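Local coordinates for protein SusD homolog (Bacteroides thetaiotaomicron VPI-5482, PDB 3FDH) that probably binds glycans at the bacterial cell surface, as expected of a SusD/RagB-family protein working with an outer-membrane transporter, at residues D241-D244 against S245-N249; P250-G253 against F254-R258; N36-G39 against D40-Y44. All coordinates share one frame; numbering follows the deposited sequence.

Contact 1. Residues D241-D244 against S245-N249; sequences DIYD and SNNIN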
loop_
_atom_site.group_PDB
_atom_site.type_symbol
_atom_site.label_atom_id
_atom_site.label_comp_id
_atom_site.label_asym_id
_atom_site.label_seq_id
_atom_site.Cartn_x
_atom_site.Cartn_y
_atom_site.Cartn_z
ATOM N N ASP A 241 6.843 1.039 13.076
ATOM C CA ASP A 241 6.194 1.840 14.076
ATOM C C ASP A 241 7.205 2.548 14.961
ATOM O O ASP A 241 7.166 2.409 16.165
ATOM C CB ASP A 241 5.330 0.878 14.890
ATOM C CG ASP A 241 4.241 1.570 15.714
ATOM O OD1 ASP A 241 3.994 2.790 15.585
ATOM O OD2 ASP A 241 3.595 0.848 16.497
ATOM N N ILE A 242 8.115 3.287 14.347
ATOM C CA ILE A 242 9.164 3.962 15.108
ATOM C C ILE A 242 9.054 5.475 14.979
ATOM O O ILE A 242 9.960 6.217 15.351
ATOM C CB ILE A 242 10.605 3.464 14.710
ATOM C CG1 ILE A 242 11.021 3.988 13.326
ATOM C CG2 ILE A 242 10.671 1.935 14.765
ATOM C CD1 ILE A 242 12.465 3.631 12.903
ATOM N N TYR A 243 7.920 5.930 14.481
ATOM C CA TYR A 243 7.735 7.382 14.311
ATOM C C TYR A 243 7.594 8.113 15.641
ATOM O O TYR A 243 7.081 7.570 16.634
ATOM C CB TYR A 243 6.548 7.707 13.390
ATOM C CG TYR A 243 6.705 7.091 12.035
ATOM C CD1 TYR A 243 7.871 7.277 11.304
ATOM C CD2 TYR A 243 5.689 6.333 11.476
ATOM C CE1 TYR A 243 8.028 6.706 10.043
ATOM C CE2 TYR A 243 5.819 5.763 10.220
ATOM C CZ TYR A 243 6.997 5.944 9.511
ATOM O OH TYR A 243 7.140 5.396 8.258
ATOM N N ASP A 244 8.093 9.346 15.633
ATOM C CA ASP A 244 7.973 10.267 16.774
ATOM C C ASP A 244 7.867 11.736 16.362
ATOM O O ASP A 244 7.793 12.079 15.173
ATOM C CB ASP A 244 9.107 10.095 17.800
ATOM C CG ASP A 244 10.513 10.233 17.193
ATOM O OD1 ASP A 244 10.762 11.128 16.356
ATOM O OD2 ASP A 244 11.395 9.439 17.589
ATOM N N SER A 245 7.897 12.568 17.403
ATOM C CA SER A 245 7.776 14.025 17.294
ATOM C C SER A 245 8.730 14.509 16.251
ATOM O O SER A 245 8.477 15.486 15.566
ATOM C CB SER A 245 8.188 14.738 18.598
ATOM O OG SER A 245 7.611 14.167 19.767
ATOM N N ASN A 246 9.828 13.787 16.127
ATOM C CA ASN A 246 10.925 14.219 15.273
ATOM C C ASN A 246 11.218 13.304 14.102
ATOM O O ASN A 246 12.025 13.610 13.233
ATOM C CB ASN A 246 12.179 14.420 16.134
ATOM C CG ASN A 246 11.975 15.500 17.216
ATOM O OD1 ASN A 246 12.126 15.234 18.418
ATOM N ND2 ASN A 246 11.564 16.701 16.790
ATOM N N ASN A 247 10.531 12.180 14.069
ATOM C CA ASN A 247 10.708 11.234 12.974
ATOM C C ASN A 247 9.322 10.868 12.467
ATOM O O ASN A 247 8.665 10.018 13.037
ATOM C CB ASN A 247 11.402 10.002 13.494
ATOM C CG ASN A 247 11.916 9.150 12.393
ATOM O OD1 ASN A 247 12.171 9.657 11.300
ATOM N ND2 ASN A 247 12.096 7.847 12.659
ATOM N N ILE A 248 8.909 11.515 11.389
ATOM C CA ILE A 248 7.502 11.453 10.984
ATOM C C ILE A 248 7.049 10.441 9.948
ATOM O O ILE A 248 7.805 9.927 9.146
ATOM C CB ILE A 248 7.033 12.858 10.568
ATOM C CG1 ILE A 248 7.570 13.236 9.192
ATOM C CG2 ILE A 248 7.427 13.883 11.647
ATOM C CD1 ILE A 248 7.372 14.741 8.832
ATOM N N ASN A 249 5.756 10.172 10.041
ATOM C CA ASN A 249 5.018 9.294 9.125
ATOM C C ASN A 249 5.065 9.945 7.742
ATOM O O ASN A 249 4.898 11.162 7.624
ATOM C CB ASN A 249 3.578 9.106 9.656
ATOM C CG ASN A 249 2.635 8.517 8.635
ATOM O OD1 ASN A 249 2.364 9.126 7.615
ATOM N ND2 ASN A 249 2.076 7.336 8.946
#
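Tyr243 carries CG anti to its own carbonyl carbon (chi1 -58°), which lays the ring against Asn249: the CA of Asn249 stands 3.7 Å from the centroid of the Tyr243 ring, almost on its normal, a CH-pi contact over the face. The Asn249 amide plane is turned 61° from that ring. Near the ring plane, at its edge, comes the Asn247 carbonyl, with Asn247 O 3.2 Å from Tyr243 CB. From Asp244 to Asn247 the chain reverses through a type I beta turn. Asn247 N donates to Asp244 O at 3.0 Å, from above the carbonyl plane, and Asp244 N returns a bond of 2.7 Å to Asn247 O. Asp244 OD1 also faces Asn246 N, though that bond is doubtful because the nitrogen is crowded in the model. At the far end of the ring, Tyr243 OH is hydrogen-bonded to Thr330 OG1. A serine in place of Tyr243 would probably open a gap beneath Asn249 and leave Thr330 OG1 without its phenol partner. The Asn249 amide is bonded at both ends: OD1 caps the start of helix 250-258 at Tyr252 N, while ND2 fastens the same residue to the backbone carbonyls of Ala328 and Ala427.

Contact 2. Residues P250-G253 against F254-R258; sequences PFYG and FYNSR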
loop_
_atom_site.group_PDB
_atom_site.type_symbol
_atom_site.label_atom_id
_atom_site.label_comp_id
_atom_site.label_asym_id
_atom_site.label_seq_id
_atom_site.Cartn_x
_atom_site.Cartn_y
_atom_site.Cartn_z
ATOM N N PRO A 250 5.255 9.140 6.683
ATOM C CA PRO A 250 5.483 9.679 5.344
ATOM C C PRO A 250 4.297 10.296 4.615
ATOM O O PRO A 250 4.484 11.185 3.776
ATOM C CB PRO A 250 6.041 8.479 4.591
ATOM C CG PRO A 250 5.424 7.296 5.273
ATOM C CD PRO A 250 5.465 7.683 6.729
ATOM N N PHE A 251 3.115 9.789 4.928
ATOM C CA PHE A 251 1.844 10.295 4.425
ATOM C C PHE A 251 1.633 11.682 5.087
ATOM O O PHE A 251 1.377 12.701 4.430
ATOM C CB PHE A 251 0.711 9.311 4.757
ATOM C CG PHE A 251 -0.631 9.725 4.213
ATOM C CD1 PHE A 251 -0.968 9.465 2.906
ATOM C CD2 PHE A 251 -1.544 10.386 5.002
ATOM C CE1 PHE A 251 -2.186 9.855 2.383
ATOM C CE2 PHE A 251 -2.743 10.791 4.486
ATOM C CZ PHE A 251 -3.086 10.515 3.179
ATOM N N TYR A 252 1.755 11.694 6.406
ATOM C CA TYR A 252 1.727 12.940 7.158
ATOM C C TYR A 252 2.774 13.909 6.593
ATOM O O TYR A 252 2.533 15.124 6.427
ATOM C CB TYR A 252 1.991 12.670 8.656
ATOM C CG TYR A 252 2.324 13.917 9.439
ATOM C CD1 TYR A 252 3.621 14.422 9.471
ATOM C CD2 TYR A 252 1.351 14.576 10.166
ATOM C CE1 TYR A 252 3.911 15.569 10.182
ATOM C CE2 TYR A 252 1.632 15.707 10.872
ATOM C CZ TYR A 252 2.906 16.207 10.876
ATOM O OH TYR A 252 3.182 17.324 11.609
ATOM N N GLY A 253 3.920 13.334 6.247
ATOM C CA GLY A 253 5.065 14.091 5.763
ATOM C C GLY A 253 4.783 14.828 4.490
ATOM O O GLY A 253 5.140 16.008 4.329
ATOM N N PHE A 254 4.149 14.129 3.568
ATOM C CA PHE A 254 3.760 14.731 2.296
ATOM C C PHE A 254 2.850 15.922 2.506
ATOM O O PHE A 254 3.068 16.987 1.942
ATOM C CB PHE A 254 3.056 13.750 1.357
ATOM C CG PHE A 254 2.432 14.441 0.168
ATOM C CD1 PHE A 254 3.208 14.838 -0.903
ATOM C CD2 PHE A 254 1.071 14.756 0.161
ATOM C CE1 PHE A 254 2.635 15.508 -1.969
ATOM C CE2 PHE A 254 0.507 15.435 -0.900
ATOM C CZ PHE A 254 1.281 15.802 -1.957
ATOM N N TYR A 255 1.844 15.754 3.345
ATOM C CA TYR A 255 0.892 16.848 3.599
ATOM C C TYR A 255 1.554 18.002 4.346
ATOM O O TYR A 255 1.243 19.174 4.164
ATOM C CB TYR A 255 -0.360 16.370 4.365
ATOM C CG TYR A 255 -1.373 17.487 4.453
ATOM C CD1 TYR A 255 -2.228 17.763 3.390
ATOM C CD2 TYR A 255 -1.483 18.264 5.599
ATOM C CE1 TYR A 255 -3.122 18.812 3.437
ATOM C CE2 TYR A 255 -2.358 19.324 5.653
ATOM C CZ TYR A 255 -3.177 19.598 4.571
ATOM O OH TYR A 255 -4.060 20.652 4.668
ATOM N N ASN A 256 2.496 17.636 5.192
ATOM C CA ASN A 256 3.181 18.607 6.031
ATOM C C ASN A 256 4.058 19.469 5.166
ATOM O O ASN A 256 4.218 20.657 5.425
ATOM C CB ASN A 256 4.004 17.893 7.082
ATOM C CG ASN A 256 4.770 18.830 7.957
ATOM O OD1 ASN A 256 6.007 18.882 7.867
ATOM N ND2 ASN A 256 4.059 19.587 8.815
ATOM N N SER A 257 4.595 18.856 4.114
ATOM C CA SER A 257 5.523 19.511 3.177
ATOM C C SER A 257 4.871 20.188 1.984
ATOM O O SER A 257 5.395 21.184 1.477
ATOM C CB SER A 257 6.528 18.511 2.606
ATOM O OG SER A 257 7.446 18.134 3.624
ATOM N N ARG A 258 3.747 19.635 1.552
ATOM C CA ARG A 258 3.075 20.057 0.317
ATOM C C ARG A 258 1.632 20.495 0.430
ATOM O O ARG A 258 1.114 21.146 -0.475
ATOM C CB ARG A 258 3.143 18.912 -0.706
ATOM C CG ARG A 258 4.541 18.428 -0.945
ATOM C CD ARG A 258 5.329 19.524 -1.599
ATOM N NE ARG A 258 6.749 19.406 -1.298
ATOM C CZ ARG A 258 7.584 20.440 -1.321
ATOM N NH1 ARG A 258 7.124 21.674 -1.633
ATOM N NH2 ARG A 258 8.864 20.244 -1.028
HETATM O O HOH W 1 7.470 17.096 6.188
#
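Tyr252 and Asn256, one helical turn apart, have nearly parallel ring and amide planes, 13° apart, without stacking. The approach is oblique: Asn256 CB comes to 3.9 Å from Tyr252 CE1, and Asn256 ND2 runs out alongside the phenol, 3.7 Å from Tyr252 OH. Both side chains hold CG anti to the backbone N (chi1 165° and 178°), which sends them out the same way. Further round the helix, Arg258 CB sits over one face of the Phe254 ring, 3.6 Å above the plane and offset toward the rim. The backbone behind them is regular alpha helix. Asn256 N meets Tyr252 O at 2.8 Å, in the carbonyl plane, and Ser257 N reaches Gly253 O at 2.9 Å. On the polar side one water gathers three groups: it donates to Gly253 O and to Asn256 OD1, the latter at 2.9 Å, and accepts from Ser257 OG at 2.8 Å. Phe251 and Phe254 both meet the ring of Phe261, while Tyr255 packs edge-to-face with Tyr324. The helix is therefore amphipathic: Phe251, Tyr252 and Tyr255 are buried, with Phe254 at the margin, and the exposed Asn256 and Ser257 fix a water that adds a donor to Gly253 O beside the amide of Ser257.

Contact 3. Residues N36-G39 against D40-Y44; sequences NASG and DINTY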
loop_
_atom_site.group_PDB
_atom_site.type_symbol
_atom_site.label_atom_id
_atom_site.label_comp_id
_atom_site.label_asym_id
_atom_site.label_seq_id
_atom_site.Cartn_x
_atom_site.Cartn_y
_atom_site.Cartn_z
ATOM N N ASN A 36 9.685 3.799 -0.074
ATOM C CA ASN A 36 9.292 2.888 -1.121
ATOM C C ASN A 36 7.834 2.526 -1.159
ATOM O O ASN A 36 7.173 2.774 -2.159
ATOM C CB ASN A 36 10.152 1.635 -1.061
ATOM C CG ASN A 36 11.628 1.961 -1.206
ATOM O OD1 ASN A 36 11.992 3.134 -1.434
ATOM N ND2 ASN A 36 12.476 0.961 -1.064
ATOM N N ALA A 37 7.376 1.864 -0.108
ATOM C CA ALA A 37 5.942 1.494 0.039
ATOM C C ALA A 37 5.017 2.699 0.321
ATOM O O ALA A 37 3.930 2.814 -0.260
ATOM C CB ALA A 37 5.755 0.463 1.178
ATOM N N SER A 38 5.452 3.624 1.154
ATOM C CA SER A 38 4.508 4.644 1.590
ATOM C C SER A 38 4.926 6.072 1.292
ATOM O O SER A 38 4.403 6.998 1.888
ATOM C CB SER A 38 4.217 4.454 3.061
ATOM O OG SER A 38 3.212 5.356 3.509
ATOM N N GLY A 39 5.857 6.182 0.371
ATOM C CA GLY A 39 6.349 7.450 -0.191
ATOM C C GLY A 39 5.513 7.901 -1.375
ATOM O O GLY A 39 4.307 7.711 -1.404
ATOM N N ASP A 40 6.177 8.383 -2.415
ATOM C CA ASP A 40 5.458 8.895 -3.589
ATOM C C ASP A 40 4.576 7.860 -4.254
ATOM O O ASP A 40 3.552 8.195 -4.753
ATOM C CB ASP A 40 6.409 9.409 -4.674
ATOM C CG ASP A 40 7.247 10.621 -4.256
ATOM O OD1 ASP A 40 6.875 11.318 -3.307
ATOM O OD2 ASP A 40 8.298 10.855 -4.914
ATOM N N ILE A 41 4.969 6.596 -4.243
ATOM C CA ILE A 41 4.145 5.554 -4.882
ATOM C C ILE A 41 2.748 5.595 -4.265
ATOM O O ILE A 41 1.733 5.584 -4.966
ATOM C CB ILE A 41 4.737 4.141 -4.707
ATOM C CG1 ILE A 41 6.065 4.011 -5.460
ATOM C CG2 ILE A 41 3.782 3.074 -5.254
ATOM C CD1 ILE A 41 5.975 4.336 -6.888
ATOM N N ASN A 42 2.733 5.711 -2.942
ATOM C CA ASN A 42 1.502 5.703 -2.126
ATOM C C ASN A 42 0.746 7.014 -2.288
ATOM O O ASN A 42 -0.489 7.058 -2.336
ATOM C CB ASN A 42 1.796 5.490 -0.639
ATOM C CG ASN A 42 0.532 5.434 0.236
ATOM O OD1 ASN A 42 -0.213 4.441 0.192
ATOM N ND2 ASN A 42 0.351 6.438 1.134
ATOM N N THR A 43 1.530 8.080 -2.371
ATOM C CA THR A 43 0.972 9.418 -2.508
ATOM C C THR A 43 0.121 9.544 -3.772
ATOM O O THR A 43 -1.043 10.008 -3.742
ATOM C CB THR A 43 2.095 10.475 -2.392
ATOM O OG1 THR A 43 2.630 10.375 -1.036
ATOM C CG2 THR A 43 1.528 11.906 -2.675
ATOM N N TYR A 44 0.704 9.106 -4.875
ATOM C CA TYR A 44 0.029 9.170 -6.176
ATOM C C TYR A 44 -1.093 8.155 -6.261
ATOM O O TYR A 44 -2.181 8.440 -6.770
ATOM C CB TYR A 44 1.028 9.069 -7.327
ATOM C CG TYR A 44 1.831 10.319 -7.544
ATOM C CD1 TYR A 44 2.825 10.721 -6.632
ATOM C CD2 TYR A 44 1.642 11.101 -8.671
ATOM C CE1 TYR A 44 3.592 11.885 -6.856
ATOM C CE2 TYR A 44 2.387 12.279 -8.901
ATOM C CZ TYR A 44 3.368 12.656 -8.001
ATOM O OH TYR A 44 4.090 13.807 -8.269
HETATM O O HOH W 2 7.071 5.286 -2.515
HETATM O O HOH W 3 2.225 8.723 1.134
#
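Thr43 N makes the main direct bond to Gly39, the N-cap residue of helix 40-48: it donates to Gly39 O at 3.0 Å, in the carbonyl plane, with a C=O...donor angle of 156°. Asn42 N also leans on Gly39 O, but that bond is weak and bent. The Thr43 hydroxyl lies close to the same oxygen; chi1 of -64° sets OG1 anti to the carbonyl carbon and turns it back toward Gly39, yet its proton has another possible acceptor.

Two waters carry the rest of the polar bridging. One accepts from Ile41 N at 3.0 Å, in the first turn of the new helix, and also approaches Asn36 O at the end of helix 21-37, though that second leg is unusually short. The other donates to Ser38 O at 2.9 Å, accepts from Asn42 ND2 at 3.0 Å and also bonds Thr43 OG1, so it joins the three groups.

Packing is carried by Asn42 and Ile41. The backbone of the new helix brings Asn42 CB to 3.4 Å from Ala37 O and 3.6 Å from Ser38 CA. With CG anti to the backbone N (chi1 -178°), the Asn42 amide carries ND2 to the water shared with Ser38 O. Ile41 sets CG1 against Asn36 O at 3.7 Å. The oxygen of the Asn42 amide, OD1, takes the backbone amides of Ala431 and Thr432, so both ends of this buried amide are engaged and its rotation is fixed.

This is a two-residue junction between helices 21-37 and 40-48, in the interior of the chain. Asn36 ND2 is bonded to Asn119 and Ser85, on helices 106-127 and 76-95, and Ile41 packs on Ser78 and Phe126 of the same two helices. Thr43 and Tyr44 pack against helix 57-63, and Thr432 of helix 431-443 bonds Ala37 O.

Contacts 1 and 2 are consecutive along the chain: the turn of 241-249 runs straight into the helix of 250-258, and they also meet in space, Tyr243 OH lying 3.2 Å from Pro250 CD and Ile248 CD1 3.9 Å from Gly253 CA. Contact 3, from far earlier in the sequence, is reached through contact 2, the centres of the two being about 11 Å apart. There Pro250 CG packs at 3.4 Å on Ser38 OG, Phe251 CD1 touches Asn42 ND2, and Phe254 CD1 touches Thr43 CG2. Contacts 1 and 3 do not touch, their nearest atoms being about 6 Å apart. The helix 250-258 thus bridges an outer turn and the deeper helix junction.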